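Local coordinates for bifunctional purine biosynthetic protein ADE5,7 (Cryptococcus neoformans var. grubii serotype A, PDB 7LVO), which catalyses the second and fifth steps of de novo purine biosynthesis, the piece in this structure being the N-terminal GAR synthetase half that joins phosphoribosylamine to glycine using ATP, at residues M398-T403 with S450-Q455. Sequence-based numbering, arbitrary orientation.
Sequences MTLNPT and SQISFQ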
loop_
_atom_site.group_PDB
_atom_site.type_symbol
_atom_site.label_atom_id
_atom_site.label_comp_id
_atom_site.label_asym_id
_atom_site.label_seq_id
_atom_site.Cartn_x
_atom_site.Cartn_y
_atom_site.Cartn_z
ATOM N N MET A 398 -13.934 3.363 -22.147
ATOM C CA MET A 398 -13.416 4.559 -21.503
ATOM C C MET A 398 -12.957 5.567 -22.545
ATOM O O MET A 398 -12.307 5.205 -23.527
ATOM C CB MET A 398 -12.255 4.210 -20.565
ATOM C CG MET A 398 -12.644 3.284 -19.429
ATOM S SD MET A 398 -11.239 2.676 -18.500
ATOM C CE MET A 398 -10.507 4.212 -17.947
ATOM N N THR A 399 -13.306 6.829 -22.321
ATOM C CA THR A 399 -12.841 7.943 -23.138
ATOM C C THR A 399 -11.692 8.621 -22.402
ATOM O O THR A 399 -11.885 9.158 -21.305
ATOM C CB THR A 399 -13.967 8.937 -23.405
ATOM O OG1 THR A 399 -15.080 8.253 -23.997
ATOM C CG2 THR A 399 -13.499 10.043 -24.345
ATOM N N LEU A 400 -10.502 8.589 -23.001
ATOM C CA LEU A 400 -9.293 9.152 -22.402
ATOM C C LEU A 400 -8.722 10.184 -23.371
ATOM O O LEU A 400 -8.030 9.834 -24.331
ATOM C CB LEU A 400 -8.279 8.053 -22.090
ATOM C CG LEU A 400 -8.771 6.923 -21.185
ATOM C CD1 LEU A 400 -7.822 5.736 -21.245
ATOM C CD2 LEU A 400 -8.927 7.412 -19.759
ATOM N N ASN A 401 -9.015 11.441 -23.122
ATOM C CA ASN A 401 -8.519 12.544 -23.933
ATOM C C ASN A 401 -7.223 13.077 -23.344
ATOM O O ASN A 401 -6.840 12.727 -22.226
ATOM C CB ASN A 401 -9.585 13.630 -24.011
ATOM C CG ASN A 401 -10.862 13.140 -24.675
ATOM O OD1 ASN A 401 -10.819 12.545 -25.752
ATOM N ND2 ASN A 401 -12.000 13.381 -24.039
ATOM N N PRO A 402 -6.505 13.926 -24.080
ATOM C CA PRO A 402 -5.231 14.447 -23.555
ATOM C C PRO A 402 -5.445 15.180 -22.242
ATOM O O PRO A 402 -6.309 16.050 -22.130
ATOM C CB PRO A 402 -4.743 15.387 -24.665
ATOM C CG PRO A 402 -5.413 14.881 -25.904
ATOM C CD PRO A 402 -6.761 14.378 -25.456
ATOM N N THR A 403 -4.650 14.818 -21.241
ATOM C CA THR A 403 -4.752 15.459 -19.938
ATOM C C THR A 403 -3.884 16.704 -19.888
ATOM O O THR A 403 -2.933 16.839 -20.659
ATOM C CB THR A 403 -4.335 14.486 -18.837
ATOM O OG1 THR A 403 -2.961 14.119 -19.005
ATOM C CG2 THR A 403 -5.199 13.236 -18.879
ATOM N N SER A 450 -11.750 16.119 -16.236
ATOM C CA SER A 450 -12.670 16.504 -17.297
ATOM C C SER A 450 -12.352 15.831 -18.623
ATOM O O SER A 450 -13.203 15.829 -19.523
ATOM C CB SER A 450 -12.644 18.022 -17.477
ATOM O OG SER A 450 -12.835 18.686 -16.237
ATOM N N GLN A 451 -11.157 15.266 -18.768
ATOM C CA GLN A 451 -10.741 14.604 -19.996
ATOM C C GLN A 451 -10.902 13.089 -19.923
ATOM O O GLN A 451 -10.386 12.377 -20.791
ATOM C CB GLN A 451 -9.287 14.954 -20.309
ATOM C CG GLN A 451 -8.996 16.451 -20.307
ATOM C CD GLN A 451 -9.835 17.208 -21.307
ATOM O OE1 GLN A 451 -10.402 16.624 -22.228
ATOM N NE2 GLN A 451 -9.922 18.524 -21.129
ATOM N N ILE A 452 -11.587 12.582 -18.903
ATOM C CA ILE A 452 -11.818 11.152 -18.732
ATOM C C ILE A 452 -13.311 10.948 -18.519
ATOM O O ILE A 452 -13.943 11.684 -17.750
ATOM C CB ILE A 452 -11.015 10.571 -17.549
ATOM C CG1 ILE A 452 -9.531 10.876 -17.714
ATOM C CG2 ILE A 452 -11.248 9.064 -17.435
ATOM C CD1 ILE A 452 -8.683 10.485 -16.525
ATOM N N SER A 453 -13.876 9.948 -19.192
ATOM C CA SER A 453 -15.305 9.693 -19.093
ATOM C C SER A 453 -15.589 8.221 -19.346
ATOM O O SER A 453 -15.117 7.655 -20.336
ATOM C CB SER A 453 -16.083 10.563 -20.089
ATOM O OG SER A 453 -17.479 10.353 -19.972
ATOM N N PHE A 454 -16.354 7.610 -18.445
ATOM C CA PHE A 454 -16.902 6.279 -18.668
ATOM C C PHE A 454 -18.195 6.160 -17.870
ATOM O O PHE A 454 -18.346 6.775 -16.809
ATOM C CB PHE A 454 -15.912 5.170 -18.294
ATOM C CG PHE A 454 -15.442 5.210 -16.872
ATOM C CD1 PHE A 454 -16.130 4.528 -15.884
ATOM C CD2 PHE A 454 -14.302 5.917 -16.525
ATOM C CE1 PHE A 454 -15.696 4.556 -14.571
ATOM C CE2 PHE A 454 -13.863 5.950 -15.214
ATOM C CZ PHE A 454 -14.552 5.269 -14.236
ATOM N N GLN A 455 -19.125 5.364 -18.397
ATOM C CA GLN A 455 -20.451 5.249 -17.811
ATOM C C GLN A 455 -20.360 4.880 -16.337
ATOM O O GLN A 455 -19.701 3.907 -15.962
ATOM C CB GLN A 455 -21.267 4.202 -18.572
ATOM C CG GLN A 455 -22.718 4.089 -18.126
ATOM C CD GLN A 455 -23.520 5.342 -18.426
ATOM O OE1 GLN A 455 -23.300 6.010 -19.438
ATOM N NE2 GLN A 455 -24.450 5.672 -17.541
#
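Thr-399 and Ser-453 form the hydrogen-bonded pair of a short two-stranded antiparallel sheet in the C domain of GAR synthetase. Thr-399 N gives a nearly straight bond to Ser-453 O (2.8 Å, 169° at the hydrogen). Ser-453 N returns a more bent one to Thr-399 O at 3.0 Å. The same Thr-399 O also takes a CA-H...O contact from Ile-452 CA. Two residues along, past the non-hydrogen-bonded pair Leu-400/Ile-452, Asn-401 N bonds to Gln-451 O at 2.9 Å.

Met-398, Leu-400, Ile-452 and Phe-454 share the inner face. Leu-400 CD2 meets Ile-452 CG2 at 3.7 Å. Met-398 and Phe-454 run alongside each other, with Met-398 CG 3.9 Å from Phe-454 CB. Met-398 SD lies oblique to the Phe-454 ring, 5.4 Å from its centroid, a Met-aromatic contact.

At the other end, Gln-451 CG rests 3.3 Å from Pro-402 O. The chain then bends at chi2 (-59°), which carries Gln-451 OE1 to 3.6 Å from Asn-401 CB. The two amide planes are turned 71° apart.

Behind the inner face lies the five-stranded antiparallel sheet that includes strands 377-384 and 427-435. Ile-452 and Phe-454 both touch Leu-383, and Met-398 and Phe-454 both touch Val-428. Thr-403 OG1 makes a weak hydrogen bond with Val-407 O.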